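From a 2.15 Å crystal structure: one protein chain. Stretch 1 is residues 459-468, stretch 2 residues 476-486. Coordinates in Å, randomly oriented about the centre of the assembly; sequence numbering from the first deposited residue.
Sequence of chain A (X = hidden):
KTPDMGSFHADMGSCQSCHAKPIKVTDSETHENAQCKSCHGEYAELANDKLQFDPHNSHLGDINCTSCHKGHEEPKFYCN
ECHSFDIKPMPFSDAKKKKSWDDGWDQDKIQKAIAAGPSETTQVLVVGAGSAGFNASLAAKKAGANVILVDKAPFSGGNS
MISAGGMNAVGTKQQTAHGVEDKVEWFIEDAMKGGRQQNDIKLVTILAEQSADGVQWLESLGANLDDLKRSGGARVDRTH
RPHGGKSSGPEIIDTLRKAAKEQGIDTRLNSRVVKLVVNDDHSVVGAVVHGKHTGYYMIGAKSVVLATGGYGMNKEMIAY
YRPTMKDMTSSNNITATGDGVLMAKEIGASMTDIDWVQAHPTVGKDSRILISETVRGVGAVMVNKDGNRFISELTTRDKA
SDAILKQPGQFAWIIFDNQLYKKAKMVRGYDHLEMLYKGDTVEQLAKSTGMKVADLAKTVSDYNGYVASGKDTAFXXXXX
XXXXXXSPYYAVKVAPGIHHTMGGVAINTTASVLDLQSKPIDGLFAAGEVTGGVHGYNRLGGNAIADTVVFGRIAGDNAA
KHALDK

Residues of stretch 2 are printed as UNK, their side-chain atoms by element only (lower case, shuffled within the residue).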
# COMPACT_ATOMS: atom_id res chain seq x y z
N THR A 459 28.24 -32.41 -7.95
CA THR A 459 26.80 -32.53 -7.75
C THR A 459 26.21 -33.75 -8.47
O THR A 459 25.38 -34.40 -7.89
CB THR A 459 26.08 -31.25 -8.27
OG1 THR A 459 26.55 -30.23 -7.39
CG2 THR A 459 24.58 -31.46 -8.24
N VAL A 460 26.53 -33.93 -9.73
CA VAL A 460 26.11 -35.09 -10.48
C VAL A 460 26.55 -36.43 -9.90
O VAL A 460 25.66 -37.32 -9.83
CB VAL A 460 26.62 -34.92 -11.93
CG1 VAL A 460 26.20 -36.17 -12.71
CG2 VAL A 460 25.97 -33.69 -12.59
N SER A 461 27.81 -36.62 -9.46
CA SER A 461 28.04 -37.93 -8.76
C SER A 461 27.38 -38.01 -7.42
O SER A 461 26.74 -39.04 -7.08
CB SER A 461 29.54 -38.27 -8.68
OG SER A 461 30.17 -37.66 -7.57
N ASP A 462 27.35 -36.93 -6.60
CA ASP A 462 26.57 -37.10 -5.36
C ASP A 462 25.16 -37.45 -5.74
O ASP A 462 24.59 -38.33 -5.12
CB ASP A 462 26.51 -35.80 -4.55
CG ASP A 462 27.83 -35.44 -3.89
OD1 ASP A 462 28.73 -36.32 -3.97
OD2 ASP A 462 27.92 -34.32 -3.34
N TYR A 463 24.53 -36.61 -6.65
CA TYR A 463 23.08 -36.88 -6.77
C TYR A 463 22.88 -38.27 -7.41
O TYR A 463 21.87 -38.89 -7.08
CB TYR A 463 22.45 -35.82 -7.70
CG TYR A 463 20.95 -35.95 -7.75
CD1 TYR A 463 20.15 -35.36 -6.80
CD2 TYR A 463 20.33 -36.63 -8.75
CE1 TYR A 463 18.77 -35.44 -6.75
CE2 TYR A 463 18.92 -36.72 -8.80
CZ TYR A 463 18.20 -36.17 -7.81
OH TYR A 463 16.83 -36.26 -7.92
N ASN A 464 23.67 -38.71 -8.38
CA ASN A 464 23.49 -40.08 -8.90
C ASN A 464 23.61 -41.15 -7.80
O ASN A 464 22.84 -42.12 -7.76
CB ASN A 464 24.53 -40.39 -10.01
CG ASN A 464 24.24 -39.51 -11.26
OD1 ASN A 464 23.12 -38.97 -11.39
ND2 ASN A 464 25.22 -39.32 -12.14
N GLY A 465 24.46 -40.91 -6.79
CA GLY A 465 24.56 -41.82 -5.63
C GLY A 465 23.31 -41.68 -4.80
O GLY A 465 22.88 -42.68 -4.23
N TYR A 466 22.68 -40.48 -4.72
CA TYR A 466 21.41 -40.39 -4.02
C TYR A 466 20.35 -41.13 -4.82
O TYR A 466 19.37 -41.58 -4.20
CB TYR A 466 20.90 -38.99 -3.66
CG TYR A 466 21.93 -38.08 -3.01
CD1 TYR A 466 22.88 -38.68 -2.13
CD2 TYR A 466 22.01 -36.71 -3.23
CE1 TYR A 466 23.86 -37.94 -1.54
CE2 TYR A 466 22.98 -35.93 -2.64
CZ TYR A 466 23.90 -36.58 -1.78
OH TYR A 466 24.91 -35.84 -1.19
N VAL A 467 20.53 -41.24 -6.18
CA VAL A 467 19.40 -41.99 -6.75
C VAL A 467 19.70 -43.51 -6.53
O VAL A 467 18.71 -44.20 -6.35
CB VAL A 467 18.84 -41.57 -8.07
CG1 VAL A 467 19.32 -40.19 -8.66
CG2 VAL A 467 18.71 -42.62 -9.13
N ALA A 468 20.90 -43.99 -6.58
CA ALA A 468 21.20 -45.43 -6.35
C ALA A 468 20.85 -45.85 -4.92
O ALA A 468 20.46 -47.00 -4.77
CB ALA A 468 22.66 -45.67 -6.77
N UNK A 476 17.31 -34.26 1.53
CA UNK A 476 16.03 -34.86 1.95
C UNK A 476 15.07 -35.07 0.80
O UNK A 476 13.90 -35.38 1.09
N UNK A 477 15.44 -34.83 -0.49
CA UNK A 477 14.35 -35.07 -1.49
C UNK A 477 13.84 -36.49 -1.32
O UNK A 477 14.71 -37.36 -1.43
c UNK A 477 13.95 -34.50 -7.58
n UNK A 477 12.92 -34.78 -8.39
c UNK A 477 14.93 -34.89 -5.31
n UNK A 477 13.93 -35.08 -6.38
n UNK A 477 14.98 -33.70 -7.93
c UNK A 477 15.07 -34.97 -2.85
c UNK A 477 14.07 -35.12 -4.01
N UNK A 478 12.59 -36.83 -1.15
CA UNK A 478 12.09 -38.17 -0.93
C UNK A 478 12.02 -39.07 -2.17
O UNK A 478 11.95 -40.33 -2.08
c UNK A 478 10.64 -38.05 -0.38
N UNK A 479 11.95 -38.43 -3.35
CA UNK A 479 11.68 -39.22 -4.56
C UNK A 479 12.62 -38.71 -5.62
O UNK A 479 12.58 -37.54 -6.08
o UNK A 479 10.67 -40.55 -6.91
c UNK A 479 10.04 -39.57 -6.41
o UNK A 479 9.29 -38.87 -7.13
c UNK A 479 10.19 -39.19 -4.92
N UNK A 480 13.56 -39.59 -6.03
CA UNK A 480 14.57 -39.34 -7.02
C UNK A 480 14.52 -40.29 -8.22
O UNK A 480 15.17 -41.32 -8.36
c UNK A 480 17.07 -39.64 -3.08
c UNK A 480 15.92 -38.34 -5.09
c UNK A 480 15.96 -39.23 -6.39
s UNK A 480 17.58 -38.47 -4.41
N UNK A 481 13.80 -39.85 -9.30
CA UNK A 481 13.35 -40.85 -10.27
C UNK A 481 14.39 -40.95 -11.33
O UNK A 481 14.28 -41.91 -12.07
c UNK A 481 11.99 -40.55 -10.77
c UNK A 481 12.64 -38.90 -9.02
c UNK A 481 11.64 -39.25 -10.07
N UNK A 482 15.43 -40.17 -11.42
CA UNK A 482 16.26 -40.30 -12.63
C UNK A 482 17.54 -39.71 -12.13
O UNK A 482 17.50 -38.70 -11.45
c UNK A 482 15.73 -39.30 -13.75
c UNK A 482 14.04 -38.62 -15.65
c UNK A 482 14.45 -39.62 -14.50
c UNK A 482 14.55 -41.01 -15.17
N UNK A 483 18.64 -40.20 -12.59
CA UNK A 483 19.95 -39.68 -12.39
C UNK A 483 20.33 -38.94 -13.68
O UNK A 483 19.51 -38.86 -14.59
n UNK A 483 21.37 -41.83 -14.73
c UNK A 483 20.81 -40.99 -12.40
o UNK A 483 19.37 -41.74 -14.21
c UNK A 483 20.54 -41.54 -13.81
N UNK A 484 21.56 -38.55 -13.79
CA UNK A 484 22.11 -37.78 -14.88
C UNK A 484 23.33 -38.57 -15.35
O UNK A 484 24.45 -38.37 -14.85
c UNK A 484 22.28 -33.25 -15.08
s UNK A 484 21.46 -33.83 -13.63
c UNK A 484 21.15 -35.55 -14.16
c UNK A 484 22.44 -36.36 -14.38
N UNK A 485 23.10 -39.48 -16.28
CA UNK A 485 24.13 -40.33 -16.86
C UNK A 485 23.94 -40.45 -18.35
O UNK A 485 24.88 -40.96 -18.97
c UNK A 485 24.26 -41.93 -14.86
o UNK A 485 22.58 -42.13 -16.53
c UNK A 485 23.96 -41.79 -16.33
N UNK A 486 22.81 -39.99 -18.95
CA UNK A 486 22.69 -40.21 -20.40
C UNK A 486 22.65 -38.90 -21.18
O UNK A 486 21.89 -37.92 -20.96
c UNK A 486 21.40 -42.39 -20.00
n UNK A 486 19.66 -44.11 -19.73
c UNK A 486 21.40 -40.98 -20.63
o UNK A 486 19.63 -42.73 -21.50
c UNK A 486 20.15 -43.12 -20.46
O HOH W 1 15.82 -37.30 -10.13
O HOH W 2 15.68 -43.16 -6.07

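Position 476 has no side-chain atoms, and its phi/psi of 85/6 would jam a CB against the carbonyl O of the residue before: Gly476.

Position 477 carries three carbons, a nitrogen, then a carbon bearing two more nitrogens, a guanidinium: Arg477. The chain is extended, with chi1 to chi3 all t. Arg477 NE donates to the O of position 479 at 2.8 Å. Tyr463 OH lies over one guanidinium face, 3.2 Å from Arg477 NH1, at an angle too poor for a hydrogen bond.

Position 478 has one carbon and is out of reach of the helix: Ala478. Position 479 has two carbons, the second carrying two oxygens. Two terminal oxygens make a carboxylate and exclude an amide, which would end in one oxygen and one nitrogen: Asp479, which makes no contact.

Position 480 is an unbranched row of two carbons, sulfur and carbon: Met480. Its CA-to-CB bond points toward the helix. Met480 SD sits 3.4 Å from Tyr466 CB and 4.6 Å from the Tyr463 ring centroid, 35° off the normal, an oblique sulfur-aromatic approach. Met480 CE reaches within 3.2 Å of Tyr466 O, and Met480 CB packs 4.1 Å from Val467 CB.

At position 481, three carbons close a ring onto the backbone N: Pro481, whose CA-to-CB bond points away. Position 482 has four carbons forked at the second: Leu482. Its CA-to-CB bond also points away and its side chain stays beyond contact range of the helix, so its contact is made by the backbone: Leu482 O lies 3.6 Å from Tyr463 CE2, at the ring edge.

Position 483 shows two carbons, the second bearing one oxygen and one nitrogen, a short amide: Asn483. Its CB approaches Asn464 OD1 at 3.2 Å.

Position 484 repeats the unbranched carbon, carbon, sulfur, carbon pattern: Met484. Its CB lies 4.1 Å from Val460 CG1.

Position 485 has a carbon carrying one oxygen and one carbon: Thr485, whose CG2 is 3.9 Å from Asn464 ND2. Position 486 has three carbons, the third with oxygen and nitrogen, a longer amide: Gln486, out of reach.

The contact, burying 522 Å² in total, lays an irregular segment along a helix. Asn464 pairs its amide with one backbone residue: Met484 N donates to Asn464 OD1 (2.9 Å, 165°), and Asn464 ND2 donates to Met484 O (3.0 Å, 154°). Apolar packing at Val460, Tyr463, Tyr466 and Val467 supplements this pairing. Two waters add bridges: water 1 accepts from Tyr463 OH (2.6 Å) and donates to Leu482 O (2.6 Å), while water 2 donates to Val467 O (3.2 Å) and Met480 O (3.0 Å).

Stretch 2 (476-486) GRADMPLNMTQ
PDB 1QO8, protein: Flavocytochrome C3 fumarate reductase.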